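PDB 3IK2: endoglucanase A from Clostridium acetobutylicum, which probably hydrolyses internal beta-1,4-glucosidic bonds of cellulose and related beta-glucans. Local coordinates for residues R35-N40 with T85-K90; E79-Y84 with V156-N161; S99-Q104 with K170-Y175; Y175-E180 with A219-P224; G345-F350 with G378-T383. All coordinates share one frame; numbering follows the deposited sequence.

Contact 1: residues R35-N40 with T85-K90; sequences RRIGGN and TAFHDK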
# COMPACT_ATOMS: atom_id res chain seq x y z
N ARG A 35 -5.34 -1.08 -7.38
CA ARG A 35 -4.47 -0.08 -8.02
C ARG A 35 -4.71 1.32 -7.44
O ARG A 35 -5.85 1.66 -7.12
CB ARG A 35 -4.62 -0.11 -9.56
CG ARG A 35 -4.11 -1.41 -10.22
CD ARG A 35 -4.67 -1.55 -11.64
NE ARG A 35 -3.96 -0.73 -12.65
CZ ARG A 35 -4.46 0.35 -13.27
NH1 ARG A 35 -5.69 0.76 -13.02
NH2 ARG A 35 -3.73 1.00 -14.17
N ARG A 36 -3.63 2.08 -7.25
CA ARG A 36 -3.71 3.47 -6.77
C ARG A 36 -3.20 4.46 -7.80
O ARG A 36 -2.16 4.21 -8.45
CB ARG A 36 -2.88 3.63 -5.48
CG ARG A 36 -2.58 5.08 -5.00
CD ARG A 36 -1.90 4.97 -3.68
NE ARG A 36 -1.65 6.16 -2.87
CZ ARG A 36 -0.49 6.81 -2.80
NH1 ARG A 36 0.54 6.48 -3.59
NH2 ARG A 36 -0.34 7.82 -1.97
N ILE A 37 -3.90 5.59 -7.95
CA ILE A 37 -3.29 6.77 -8.59
C ILE A 37 -3.09 7.82 -7.50
O ILE A 37 -4.05 8.28 -6.89
CB ILE A 37 -4.04 7.30 -9.86
CG1 ILE A 37 -3.28 8.49 -10.47
CG2 ILE A 37 -5.55 7.59 -9.59
CD1 ILE A 37 -3.94 9.10 -11.74
N GLY A 38 -1.83 8.10 -7.19
CA GLY A 38 -1.46 8.91 -6.02
C GLY A 38 -0.00 9.29 -5.99
O GLY A 38 0.69 9.21 -7.01
N GLY A 39 0.48 9.72 -4.83
CA GLY A 39 1.89 10.10 -4.71
C GLY A 39 2.08 11.60 -4.96
O GLY A 39 1.12 12.37 -5.02
N ASN A 40 3.34 11.99 -5.14
CA ASN A 40 3.69 13.39 -5.18
C ASN A 40 3.03 14.21 -6.27
O ASN A 40 2.81 15.39 -6.07
CB ASN A 40 5.21 13.53 -5.27
CG ASN A 40 5.89 13.10 -4.00
OD1 ASN A 40 5.23 12.91 -2.98
ND2 ASN A 40 7.21 12.92 -4.05
N THR A 85 -9.93 8.66 -15.58
CA THR A 85 -10.76 7.73 -16.32
C THR A 85 -9.94 6.71 -17.13
O THR A 85 -10.28 5.52 -17.18
CB THR A 85 -11.95 8.43 -17.07
OG1 THR A 85 -11.46 9.27 -18.12
CG2 THR A 85 -12.77 9.30 -16.09
N ALA A 86 -8.80 7.10 -17.69
CA ALA A 86 -7.92 6.10 -18.32
C ALA A 86 -7.49 5.08 -17.25
O ALA A 86 -7.58 3.87 -17.47
CB ALA A 86 -6.70 6.76 -18.97
N PHE A 87 -7.03 5.59 -16.10
CA PHE A 87 -6.66 4.76 -14.96
C PHE A 87 -7.76 3.78 -14.52
O PHE A 87 -7.55 2.57 -14.50
CB PHE A 87 -6.17 5.61 -13.78
CG PHE A 87 -5.84 4.81 -12.56
CD1 PHE A 87 -4.63 4.15 -12.46
CD2 PHE A 87 -6.75 4.72 -11.49
CE1 PHE A 87 -4.33 3.39 -11.32
CE2 PHE A 87 -6.45 3.94 -10.35
CZ PHE A 87 -5.24 3.29 -10.28
N HIS A 88 -8.94 4.28 -14.15
CA HIS A 88 -10.00 3.38 -13.67
C HIS A 88 -10.56 2.46 -14.75
O HIS A 88 -10.98 1.34 -14.46
CB HIS A 88 -11.14 4.12 -12.95
CG HIS A 88 -12.12 3.19 -12.30
ND1 HIS A 88 -11.75 2.24 -11.38
CD2 HIS A 88 -13.47 3.07 -12.43
CE1 HIS A 88 -12.81 1.56 -10.98
NE2 HIS A 88 -13.87 2.05 -11.60
N ASP A 89 -10.57 2.94 -16.00
CA ASP A 89 -10.95 2.09 -17.14
C ASP A 89 -10.04 0.87 -17.26
O ASP A 89 -10.52 -0.23 -17.58
CB ASP A 89 -10.86 2.88 -18.45
CG ASP A 89 -12.05 3.77 -18.68
OD1 ASP A 89 -12.99 3.78 -17.86
OD2 ASP A 89 -12.04 4.50 -19.69
N LYS A 90 -8.73 1.07 -17.03
CA LYS A 90 -7.76 -0.01 -17.07
C LYS A 90 -7.96 -0.96 -15.90
O LYS A 90 -7.91 -2.16 -16.08
CB LYS A 90 -6.34 0.55 -17.12
CG LYS A 90 -5.29 -0.44 -17.67
CD LYS A 90 -3.90 0.24 -17.73
CE LYS A 90 -2.75 -0.74 -17.95
NZ LYS A 90 -1.35 -0.09 -17.67

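Contact 2: residues E79-Y84 with V156-N161; sequences EPASVY and VNYLVN. With ACT (acetate ion), chain I.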
# COMPACT_ATOMS: atom_id res chain seq x y z
N GLU A 79 -10.10 16.60 -22.04
CA GLU A 79 -11.25 15.99 -21.37
C GLU A 79 -11.02 15.97 -19.83
O GLU A 79 -9.96 15.52 -19.35
CB GLU A 79 -11.48 14.59 -21.94
CG GLU A 79 -12.60 13.76 -21.29
CD GLU A 79 -12.60 12.29 -21.80
OE1 GLU A 79 -12.19 11.35 -21.04
OE2 GLU A 79 -12.99 12.11 -22.98
N PRO A 80 -11.99 16.49 -19.05
CA PRO A 80 -11.83 16.45 -17.57
C PRO A 80 -11.55 15.03 -17.04
O PRO A 80 -12.17 14.05 -17.49
CB PRO A 80 -13.15 16.96 -17.02
CG PRO A 80 -14.07 17.11 -18.22
CD PRO A 80 -13.24 17.16 -19.46
N ALA A 81 -10.58 14.95 -16.12
CA ALA A 81 -10.24 13.72 -15.42
C ALA A 81 -9.83 12.57 -16.34
O ALA A 81 -9.81 11.41 -15.93
CB ALA A 81 -11.36 13.31 -14.46
N SER A 82 -9.47 12.90 -17.58
CA SER A 82 -9.06 11.86 -18.54
C SER A 82 -7.93 10.96 -18.01
O SER A 82 -7.87 9.78 -18.37
CB SER A 82 -8.71 12.47 -19.91
OG SER A 82 -7.46 13.14 -19.88
N VAL A 83 -7.05 11.50 -17.18
CA VAL A 83 -6.01 10.72 -16.54
C VAL A 83 -6.64 9.64 -15.62
O VAL A 83 -6.27 8.46 -15.69
CB VAL A 83 -5.02 11.66 -15.76
CG1 VAL A 83 -4.11 10.86 -14.79
CG2 VAL A 83 -4.17 12.55 -16.72
N TYR A 84 -7.58 10.07 -14.78
CA TYR A 84 -8.29 9.18 -13.83
C TYR A 84 -9.26 8.21 -14.52
O TYR A 84 -9.41 7.06 -14.10
CB TYR A 84 -9.02 10.01 -12.76
CG TYR A 84 -8.11 10.60 -11.69
CD1 TYR A 84 -8.44 10.50 -10.34
CD2 TYR A 84 -6.92 11.25 -12.02
CE1 TYR A 84 -7.63 11.04 -9.36
CE2 TYR A 84 -6.09 11.77 -11.05
CZ TYR A 84 -6.46 11.67 -9.72
OH TYR A 84 -5.66 12.21 -8.74
N VAL A 156 -15.38 14.59 -8.01
CA VAL A 156 -15.83 13.27 -7.58
C VAL A 156 -17.13 13.00 -8.33
O VAL A 156 -17.33 11.90 -8.87
CB VAL A 156 -16.07 13.22 -6.04
CG1 VAL A 156 -16.51 11.83 -5.60
CG2 VAL A 156 -14.80 13.59 -5.27
N ASN A 157 -17.99 14.01 -8.38
CA ASN A 157 -19.27 13.93 -9.07
C ASN A 157 -19.11 13.48 -10.54
O ASN A 157 -19.88 12.68 -11.01
CB ASN A 157 -20.02 15.28 -9.01
CG ASN A 157 -21.42 15.19 -9.63
OD1 ASN A 157 -22.35 14.65 -9.02
ND2 ASN A 157 -21.56 15.71 -10.86
N TYR A 158 -18.09 13.99 -11.23
CA TYR A 158 -17.78 13.59 -12.60
C TYR A 158 -17.45 12.09 -12.66
O TYR A 158 -17.88 11.39 -13.56
CB TYR A 158 -16.59 14.41 -13.16
CG TYR A 158 -16.18 14.00 -14.57
CD1 TYR A 158 -16.73 14.64 -15.68
CD2 TYR A 158 -15.27 12.97 -14.78
CE1 TYR A 158 -16.39 14.25 -16.96
CE2 TYR A 158 -14.94 12.56 -16.05
CZ TYR A 158 -15.50 13.21 -17.13
OH TYR A 158 -15.14 12.82 -18.40
N LEU A 159 -16.70 11.62 -11.67
CA LEU A 159 -16.26 10.24 -11.64
C LEU A 159 -17.42 9.29 -11.36
O LEU A 159 -17.54 8.23 -11.98
CB LEU A 159 -15.10 10.05 -10.62
CG LEU A 159 -13.78 10.77 -10.95
CD1 LEU A 159 -12.84 10.78 -9.73
CD2 LEU A 159 -13.06 10.14 -12.16
N VAL A 160 -18.27 9.67 -10.41
CA VAL A 160 -19.43 8.87 -10.04
C VAL A 160 -20.46 8.87 -11.17
O VAL A 160 -21.14 7.87 -11.43
CB VAL A 160 -20.05 9.37 -8.70
CG1 VAL A 160 -21.44 8.72 -8.43
CG2 VAL A 160 -19.08 9.08 -7.57
N ASN A 161 -20.57 10.01 -11.85
CA ASN A 161 -21.44 10.08 -13.02
C ASN A 161 -21.03 9.05 -14.07
O ASN A 161 -21.88 8.41 -14.68
CB ASN A 161 -21.45 11.49 -13.63
CG ASN A 161 -22.19 11.53 -15.01
OD1 ASN A 161 -21.60 11.23 -16.07
ND2 ASN A 161 -23.47 11.87 -14.98
C ACT I . -24.34 16.13 -13.08
O ACT I . -24.26 15.36 -12.10
OXT ACT I . -23.90 17.30 -12.92
CH3 ACT I . -24.94 15.67 -14.37
O HOH W 1 -12.43 11.71 -18.65

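Contact 3: residues S99-Q104 with K170-Y175; sequences SLVTLQ and KGIKGY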
# COMPACT_ATOMS: atom_id res chain seq x y z
N SER A 99 -10.03 0.44 -7.14
CA SER A 99 -9.21 1.60 -7.52
C SER A 99 -9.17 2.59 -6.35
O SER A 99 -10.22 3.00 -5.87
CB SER A 99 -9.81 2.33 -8.73
OG SER A 99 -9.65 1.55 -9.90
N LEU A 100 -7.95 2.96 -5.91
CA LEU A 100 -7.77 4.10 -5.02
C LEU A 100 -7.30 5.30 -5.85
O LEU A 100 -6.27 5.23 -6.52
CB LEU A 100 -6.78 3.79 -3.87
CG LEU A 100 -6.42 4.93 -2.89
CD1 LEU A 100 -7.64 5.56 -2.23
CD2 LEU A 100 -5.45 4.45 -1.82
N VAL A 101 -8.09 6.38 -5.85
CA VAL A 101 -7.74 7.61 -6.58
C VAL A 101 -7.53 8.78 -5.60
O VAL A 101 -8.17 8.81 -4.54
CB VAL A 101 -8.78 7.97 -7.71
CG1 VAL A 101 -9.08 6.73 -8.59
CG2 VAL A 101 -10.11 8.56 -7.14
N THR A 102 -6.64 9.71 -5.95
CA THR A 102 -6.30 10.83 -5.06
C THR A 102 -7.00 12.15 -5.38
O THR A 102 -7.06 12.57 -6.55
CB THR A 102 -4.78 11.05 -5.02
OG1 THR A 102 -4.15 9.83 -4.62
CG2 THR A 102 -4.41 12.13 -3.99
N LEU A 103 -7.53 12.79 -4.33
CA LEU A 103 -8.09 14.17 -4.38
C LEU A 103 -7.09 15.18 -3.78
O LEU A 103 -6.15 14.79 -3.07
CB LEU A 103 -9.46 14.24 -3.68
CG LEU A 103 -10.51 13.23 -4.16
CD1 LEU A 103 -11.75 13.30 -3.29
CD2 LEU A 103 -10.89 13.44 -5.66
N GLN A 104 -7.26 16.45 -4.13
CA GLN A 104 -6.24 17.48 -3.85
C GLN A 104 -6.65 18.29 -2.61
O GLN A 104 -7.82 18.62 -2.44
CB GLN A 104 -6.05 18.41 -5.06
CG GLN A 104 -5.42 17.74 -6.29
CD GLN A 104 -6.28 16.59 -6.85
OE1 GLN A 104 -7.47 16.75 -7.07
NE2 GLN A 104 -5.67 15.43 -7.07
N LYS A 170 -18.79 -1.14 -10.95
CA LYS A 170 -17.83 -0.33 -11.72
C LYS A 170 -17.27 0.88 -10.97
O LYS A 170 -16.30 1.51 -11.45
CB LYS A 170 -18.43 0.09 -13.07
CG LYS A 170 -18.80 -1.10 -13.93
CD LYS A 170 -19.22 -0.65 -15.32
CE LYS A 170 -19.72 -1.83 -16.14
NZ LYS A 170 -21.08 -2.29 -15.70
N GLY A 171 -17.85 1.18 -9.81
CA GLY A 171 -17.53 2.40 -9.05
C GLY A 171 -16.09 2.41 -8.54
O GLY A 171 -15.54 1.36 -8.27
N ILE A 172 -15.48 3.59 -8.44
CA ILE A 172 -14.18 3.75 -7.78
C ILE A 172 -14.45 3.57 -6.29
O ILE A 172 -15.34 4.22 -5.73
CB ILE A 172 -13.53 5.14 -8.13
CG1 ILE A 172 -13.14 5.19 -9.61
CG2 ILE A 172 -12.33 5.50 -7.18
CD1 ILE A 172 -12.85 6.63 -10.13
N LYS A 173 -13.72 2.67 -5.66
CA LYS A 173 -14.02 2.33 -4.29
C LYS A 173 -13.41 3.26 -3.24
O LYS A 173 -14.04 3.48 -2.20
CB LYS A 173 -13.67 0.87 -4.02
CG LYS A 173 -14.71 -0.13 -4.53
CD LYS A 173 -14.32 -1.54 -4.16
CE LYS A 173 -15.38 -2.57 -4.62
NZ LYS A 173 -15.26 -2.84 -6.10
N GLY A 174 -12.20 3.77 -3.52
CA GLY A 174 -11.43 4.57 -2.54
C GLY A 174 -10.91 5.92 -3.02
O GLY A 174 -10.56 6.10 -4.20
N TYR A 175 -10.90 6.89 -2.11
CA TYR A 175 -10.37 8.23 -2.37
C TYR A 175 -9.30 8.57 -1.36
O TYR A 175 -9.51 8.44 -0.16
CB TYR A 175 -11.48 9.32 -2.34
CG TYR A 175 -12.41 9.17 -3.53
CD1 TYR A 175 -12.16 9.86 -4.73
CD2 TYR A 175 -13.55 8.34 -3.46
CE1 TYR A 175 -13.00 9.69 -5.85
CE2 TYR A 175 -14.38 8.17 -4.55
CZ TYR A 175 -14.10 8.85 -5.74
OH TYR A 175 -14.95 8.68 -6.80
O HOH W 2 -12.90 0.41 -7.54

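Contact 4: residues Y175-E180 with A219-P224; sequences YSLDNE and AETFGP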
# COMPACT_ATOMS: atom_id res chain seq x y z
N TYR A 175 -10.90 6.89 -2.11
CA TYR A 175 -10.37 8.23 -2.37
C TYR A 175 -9.30 8.57 -1.36
O TYR A 175 -9.51 8.44 -0.16
CB TYR A 175 -11.48 9.32 -2.34
CG TYR A 175 -12.41 9.17 -3.53
CD1 TYR A 175 -12.16 9.86 -4.73
CD2 TYR A 175 -13.55 8.34 -3.46
CE1 TYR A 175 -13.00 9.69 -5.85
CE2 TYR A 175 -14.38 8.17 -4.55
CZ TYR A 175 -14.10 8.85 -5.74
OH TYR A 175 -14.95 8.68 -6.80
N SER A 176 -8.15 9.00 -1.85
CA SER A 176 -7.06 9.42 -0.98
C SER A 176 -7.17 10.92 -0.73
O SER A 176 -7.45 11.71 -1.67
CB SER A 176 -5.67 9.07 -1.56
OG SER A 176 -4.62 9.45 -0.65
N LEU A 177 -6.98 11.30 0.53
CA LEU A 177 -7.00 12.71 0.96
C LEU A 177 -5.61 13.32 0.65
O LEU A 177 -4.76 13.46 1.56
CB LEU A 177 -7.37 12.80 2.44
CG LEU A 177 -8.85 12.69 2.95
CD1 LEU A 177 -9.94 12.31 1.92
CD2 LEU A 177 -8.98 11.86 4.22
N ASP A 178 -5.39 13.66 -0.63
CA ASP A 178 -4.08 14.15 -1.09
C ASP A 178 -2.95 13.14 -0.80
O ASP A 178 -3.17 11.93 -0.85
CB ASP A 178 -3.77 15.56 -0.52
CG ASP A 178 -2.83 16.37 -1.40
OD1 ASP A 178 -1.64 15.98 -1.52
OD2 ASP A 178 -3.28 17.41 -1.96
N ASN A 179 -1.77 13.64 -0.45
CA ASN A 179 -0.60 12.80 -0.33
C ASN A 179 0.48 13.43 0.53
O ASN A 179 0.82 14.57 0.31
CB ASN A 179 -0.02 12.54 -1.72
CG ASN A 179 1.20 11.66 -1.68
OD1 ASN A 179 1.10 10.47 -1.42
ND2 ASN A 179 2.37 12.24 -1.95
N GLU A 180 1.02 12.68 1.47
CA GLU A 180 2.16 13.16 2.29
C GLU A 180 2.14 14.65 2.68
O GLU A 180 3.06 15.40 2.36
CB GLU A 180 3.49 12.77 1.66
CG GLU A 180 3.60 11.27 1.46
CD GLU A 180 4.90 10.86 0.89
OE1 GLU A 180 5.74 11.75 0.58
OE2 GLU A 180 5.09 9.63 0.75
N ALA A 219 -18.29 5.30 -0.82
CA ALA A 219 -16.86 5.34 -1.10
C ALA A 219 -16.06 5.49 0.19
O ALA A 219 -16.51 6.09 1.17
CB ALA A 219 -16.53 6.43 -2.08
N GLU A 220 -14.85 4.94 0.17
CA GLU A 220 -13.98 4.90 1.35
C GLU A 220 -12.89 5.98 1.28
O GLU A 220 -12.39 6.31 0.18
CB GLU A 220 -13.33 3.53 1.47
CG GLU A 220 -14.28 2.48 2.04
CD GLU A 220 -13.67 1.09 1.98
OE1 GLU A 220 -12.63 0.89 1.31
OE2 GLU A 220 -14.27 0.17 2.59
N THR A 221 -12.53 6.51 2.45
CA THR A 221 -11.53 7.59 2.54
C THR A 221 -10.29 7.09 3.21
O THR A 221 -10.36 6.31 4.17
CB THR A 221 -12.05 8.85 3.29
OG1 THR A 221 -12.60 8.45 4.55
CG2 THR A 221 -13.11 9.57 2.45
N PHE A 222 -9.15 7.55 2.68
CA PHE A 222 -7.82 7.10 3.07
C PHE A 222 -7.10 8.36 3.47
O PHE A 222 -6.98 9.29 2.63
CB PHE A 222 -7.07 6.43 1.89
CG PHE A 222 -7.58 5.03 1.53
CD1 PHE A 222 -8.89 4.85 1.06
CD2 PHE A 222 -6.75 3.92 1.67
CE1 PHE A 222 -9.37 3.58 0.75
CE2 PHE A 222 -7.20 2.63 1.34
CZ PHE A 222 -8.53 2.45 0.89
N GLY A 223 -6.61 8.38 4.72
CA GLY A 223 -5.86 9.51 5.27
C GLY A 223 -5.02 9.12 6.47
O GLY A 223 -5.24 8.08 7.07
N PRO A 224 -4.02 9.95 6.83
CA PRO A 224 -3.65 11.16 6.08
C PRO A 224 -2.68 10.93 4.93
O PRO A 224 -2.31 11.89 4.28
CB PRO A 224 -3.00 12.06 7.17
CG PRO A 224 -3.03 11.27 8.43
CD PRO A 224 -3.19 9.83 8.03

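Contact 5: residues G345-F350 with G378-T383; sequences GTKLSF and GVYFAT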
# COMPACT_ATOMS: atom_id res chain seq x y z
N GLY A 345 -12.62 0.14 14.59
CA GLY A 345 -13.31 -0.09 13.32
C GLY A 345 -12.62 0.55 12.12
O GLY A 345 -12.99 0.29 10.96
N THR A 346 -11.60 1.39 12.39
CA THR A 346 -10.82 1.97 11.30
C THR A 346 -9.90 0.91 10.71
O THR A 346 -9.30 0.12 11.43
CB THR A 346 -10.05 3.21 11.75
OG1 THR A 346 -10.97 4.12 12.38
CG2 THR A 346 -9.36 3.92 10.57
N LYS A 347 -9.79 0.91 9.38
CA LYS A 347 -8.89 -0.02 8.71
C LYS A 347 -7.49 0.54 8.51
O LYS A 347 -7.27 1.74 8.60
CB LYS A 347 -9.48 -0.43 7.35
CG LYS A 347 -10.83 -1.08 7.45
CD LYS A 347 -11.52 -0.76 6.14
CE LYS A 347 -12.88 -1.36 6.01
NZ LYS A 347 -13.13 -1.36 4.56
N LEU A 348 -6.55 -0.34 8.17
CA LEU A 348 -5.16 0.04 8.01
C LEU A 348 -4.76 -0.16 6.58
O LEU A 348 -4.96 -1.24 6.03
CB LEU A 348 -4.23 -0.80 8.92
CG LEU A 348 -2.72 -0.56 8.86
CD1 LEU A 348 -2.39 0.94 9.06
CD2 LEU A 348 -2.02 -1.47 9.91
N SER A 349 -4.17 0.87 5.99
CA SER A 349 -3.70 0.83 4.60
C SER A 349 -2.22 1.20 4.51
O SER A 349 -1.73 2.06 5.26
CB SER A 349 -4.56 1.74 3.74
OG SER A 349 -3.96 2.01 2.49
N PHE A 350 -1.49 0.51 3.62
CA PHE A 350 -0.14 0.94 3.19
C PHE A 350 -0.14 1.23 1.69
O PHE A 350 0.11 0.35 0.87
CB PHE A 350 0.94 -0.09 3.52
CG PHE A 350 1.18 -0.27 5.02
CD1 PHE A 350 0.56 -1.29 5.74
CD2 PHE A 350 2.03 0.61 5.72
CE1 PHE A 350 0.76 -1.44 7.12
CE2 PHE A 350 2.24 0.46 7.10
CZ PHE A 350 1.59 -0.56 7.80
N GLY A 378 -4.16 -8.23 9.33
CA GLY A 378 -5.31 -7.32 9.21
C GLY A 378 -5.08 -5.98 8.49
O GLY A 378 -5.72 -4.97 8.81
N VAL A 379 -4.16 -5.95 7.54
CA VAL A 379 -4.08 -4.82 6.57
C VAL A 379 -5.19 -4.95 5.52
O VAL A 379 -5.38 -6.02 4.94
CB VAL A 379 -2.67 -4.76 5.92
CG1 VAL A 379 -2.57 -3.73 4.83
CG2 VAL A 379 -1.62 -4.48 7.02
N TYR A 380 -5.93 -3.87 5.31
CA TYR A 380 -7.05 -3.86 4.38
C TYR A 380 -6.63 -3.61 2.92
O TYR A 380 -7.25 -4.11 1.99
CB TYR A 380 -8.05 -2.78 4.81
CG TYR A 380 -9.31 -2.66 3.95
CD1 TYR A 380 -10.37 -3.53 4.14
CD2 TYR A 380 -9.45 -1.64 2.99
CE1 TYR A 380 -11.56 -3.43 3.36
CE2 TYR A 380 -10.63 -1.51 2.21
CZ TYR A 380 -11.68 -2.42 2.41
OH TYR A 380 -12.86 -2.34 1.67
N PHE A 381 -5.58 -2.83 2.74
CA PHE A 381 -5.20 -2.31 1.42
C PHE A 381 -3.69 -2.07 1.41
O PHE A 381 -3.12 -1.54 2.38
CB PHE A 381 -5.98 -1.01 1.14
CG PHE A 381 -5.79 -0.45 -0.27
CD1 PHE A 381 -6.73 -0.71 -1.27
CD2 PHE A 381 -4.70 0.38 -0.57
CE1 PHE A 381 -6.56 -0.18 -2.59
CE2 PHE A 381 -4.52 0.91 -1.86
CZ PHE A 381 -5.45 0.62 -2.88
N ALA A 382 -3.04 -2.45 0.32
CA ALA A 382 -1.64 -2.09 0.16
C ALA A 382 -1.31 -1.99 -1.33
O ALA A 382 -1.78 -2.79 -2.12
CB ALA A 382 -0.74 -3.12 0.84
N THR A 383 -0.54 -0.97 -1.68
CA THR A 383 -0.10 -0.73 -3.03
C THR A 383 1.43 -0.46 -3.02
O THR A 383 1.94 0.48 -2.39
CB THR A 383 -0.93 0.39 -3.76
OG1 THR A 383 -1.23 1.47 -2.88
CG2 THR A 383 -2.26 -0.15 -4.27
O HOH W 3 -7.30 -3.01 8.26

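Contact 1: residues R35-N40 with T85-K90
Phe-87 of helix 82-93 slots its ring between Arg-35 and Ile-37 of strand 34-37, one residue over each face. The helix runs antiparallel to the strand on the outside of the barrel, where the strand's alternate residues, Arg-35 and Ile-37, meet it. The Ile-37 side is closely packed: CB stands 3.9 Å from the Phe-87 ring centroid, almost on the ring normal, and CG2 meets Phe-87 CD2 at 3.6 Å. A branched aliphatic residue suits this place because it covers the ring broadly. Over the other face the Arg-35 guanidinium stacks nearly flat, its centre 4.3 Å from that of the Phe-87 ring with the planes at 21°. The bend at chi3 (80°) turns the guanidinium over the ring, and Arg-35 NH1 donates to Phe-87 O at 3.0 Å from above the carbonyl plane; Ser-91 OG is a second partner of NH1. Toward solvent the contact thins to Lys-90, whose methylene CD lies 3.6 Å from Arg-35 NH2. Lys-90 NZ comes within 4.4 Å of Arg-35 NH2, two like charges. Asp-26 forms salt bridges to both Arg-35 NE and Lys-90 NZ, so this one carboxylate probably offsets the repulsion between the two cations.

Contact 2: residues E79-Y84 with V156-N161
A type II turn from Glu-79 to Ser-82, leading into helix 82-93, packs against helix 152-163 through Pro-80, Ala-81 and Tyr-158, so that two neighbouring helices of the barrel's outer layer meet here. Proline suits the second place of such a turn, and Ala-81, third in the turn and N-cap of the helix, adopts the positive phi (58°) that the turn requires. Tyr-158 has CG anti to its backbone N (chi1 178°), which carries the ring out to the turn. Pro-80 crosses it at about a right angle, with CB over one face and CG 3.9 Å from Tyr-158 CE1. Ala-81 CB approaches obliquely, 3.9 Å from Tyr-158 CD2. Deeper in, Leu-159 CD2 lies 4.1 Å from Tyr-84 CB, a small apolar seam; the Tyr-84 hydroxyl itself binds Thr-102 O. On the far side of helix 152-163, Asn-157 ND2 donates to an acetate O at 3.0 Å, probably a molecule of the crystallisation liquor. At the polar rim a water accepts from Tyr-158 OH at 2.9 Å and donates to Pro-80 O at 2.6 Å. The tyrosine thus serves as donor, and solvent joins its hydroxyl to the turn carbonyl at the edge of an otherwise apolar contact.

Contact 3: residues S99-Q104 with K170-Y175
Gly-174 N donates to Ser-99 O at 3.2 Å, and Gly-174 O receives Val-101 N at 3.0 Å in a nearly straight bond (173°). The pair joins strands 99-103 and 174-177, parallel neighbours in the TIM-like barrel linked by a beta-alpha-beta crossover through helix 152-163. Just before the pairing begins, a water bridges the two segments: it accepts from Ser-99 N and receives a weak bond from Lys-173 N, while donating to Gly-171 O at 2.9 Å. A CA-H...O contact, Tyr-175 CA to Val-101 O at 3.1 Å, adds to the seam. On the face that looks into the barrel, Leu-100 has CG anti to its backbone N (chi1 176°), and its CD1 comes to rest 3.4 Å from Gly-174 C. A side chain on residue 174 would crowd that methyl, so glycine suits the place. The face of Val-101 and Tyr-175, largely apolar, is turned to the helices. There Ile-172 crosses Val-101 at about a right angle, Ile-172 CG2 lying 3.8 Å from Val-101 CG1, and Leu-103, which also touches helices 152-163 and 198-215, presents CD1 to Tyr-175 CD1 at 3.8 Å. Val-101 and Tyr-175 lie side by side, pointing the same way, with Val-101 CG2 only 3.4 Å from Tyr-175 CE1.

Contact 4: residues Y175-E180 with A219-P224
Tyr-175, Leu-177 and Phe-222 bury the most surface where strand 174-177 lies beside strand 220-226. Their backbones carry the pairing: Tyr-175 N donates to Glu-220 O at 2.8 Å, Phe-222 N to Tyr-175 O at 3.0 Å, and Leu-177 N to Phe-222 O at 2.9 Å. The Tyr-175 ring points outward and meets Ala-219 edge-on, Tyr-175 CE2 lying 3.7 Å from Ala-219 CB; so small a residue lets the large ring settle beside the strand. Leu-177 also turns outward. Its CD2 lies 3.6 Å from Phe-222 O and 4.0 Å from Gly-223 CA, where a CB would clash with that methyl, so glycine suits the place. Phe-222 points into the barrel with Ser-176. With CG anti to its carbonyl carbon (chi1 -74°), it brings its ring edge near Tyr-175 O, and it meets Phe-381 edge-to-face, so two aromatic rings meet in the barrel interior. Leu-177 is the centre of an inverse gamma turn that ends the strand, and Ser-176 OG donates to Asp-178 O at 2.9 Å, bracing the bend. Such parallel pairing, followed by a loop at the C-terminal strand ends, is typical of a TIM barrel, whose active-site cleft lies at that end.

Contact 5: residues G345-F350 with G378-T383
Gly-378 O receives a hydrogen from a water, which in turn accepts from Leu-348 N at 2.8 Å, a bridge where the strands are not yet directly joined. Val-379 faces the outer helices: its CG2 meets the edge of the Phe-350 ring, 3.9 Å from Phe-350 CE1, and touches Leu-348. Tyr-380 N donates to Leu-348 O at 2.9 Å. Its CG is anti to the backbone N (chi1 -178°), which brings the ring to Lys-347. The extended Lys-347 chain lies over one face, CD 3.6 Å from the Tyr-380 centroid; NZ sits over the same face in a cation-pi contact, although its modelled approach is doubtfully short. Phe-381, directed into the barrel beside Ser-349, gives its carbonyl O to Phe-350 N at 2.9 Å. Ala-382 CA makes a CA-H...O contact with Phe-350 O at 3.1 Å, and Thr-383 N donates to that oxygen. The two strands and helix 361-376 between them form a beta-alpha-beta unit. The salt bridge from Lys-347 NZ to Glu-220 probably balances most of the lysine charge, while its methylenes cover the ring.

In the fold
Contacts 3, 4 and 5 pair neighbouring strands of one eight-stranded parallel barrel, while contact 1 packs a helix on a barrel strand and contact 2 joins the N-terminal turn of that helix to helix 152-163. Contacts 3 and 4 share Tyr-175 and have centres 9 Å apart; Val-101 O to Ser-176 N at 2.7 Å continues the ladder between them. His-88 links contact 1 to contact 3 through Ser-99 OG, and Ile-37 CD1 packs 3.5 Å from Tyr-84 CE2, tying contact 1 to contact 2. Across the barrel, Leu-100 CB meets Phe-381 CZ at 3.6 Å. Contacts 1 and 4 meet where Arg-36 NH2 lies 3.1 Å from Asn-179 OD1, a probable hydrogen bond near the expected substrate cleft. The calcium ion lies about 10 Å from the Pro-80 side chain.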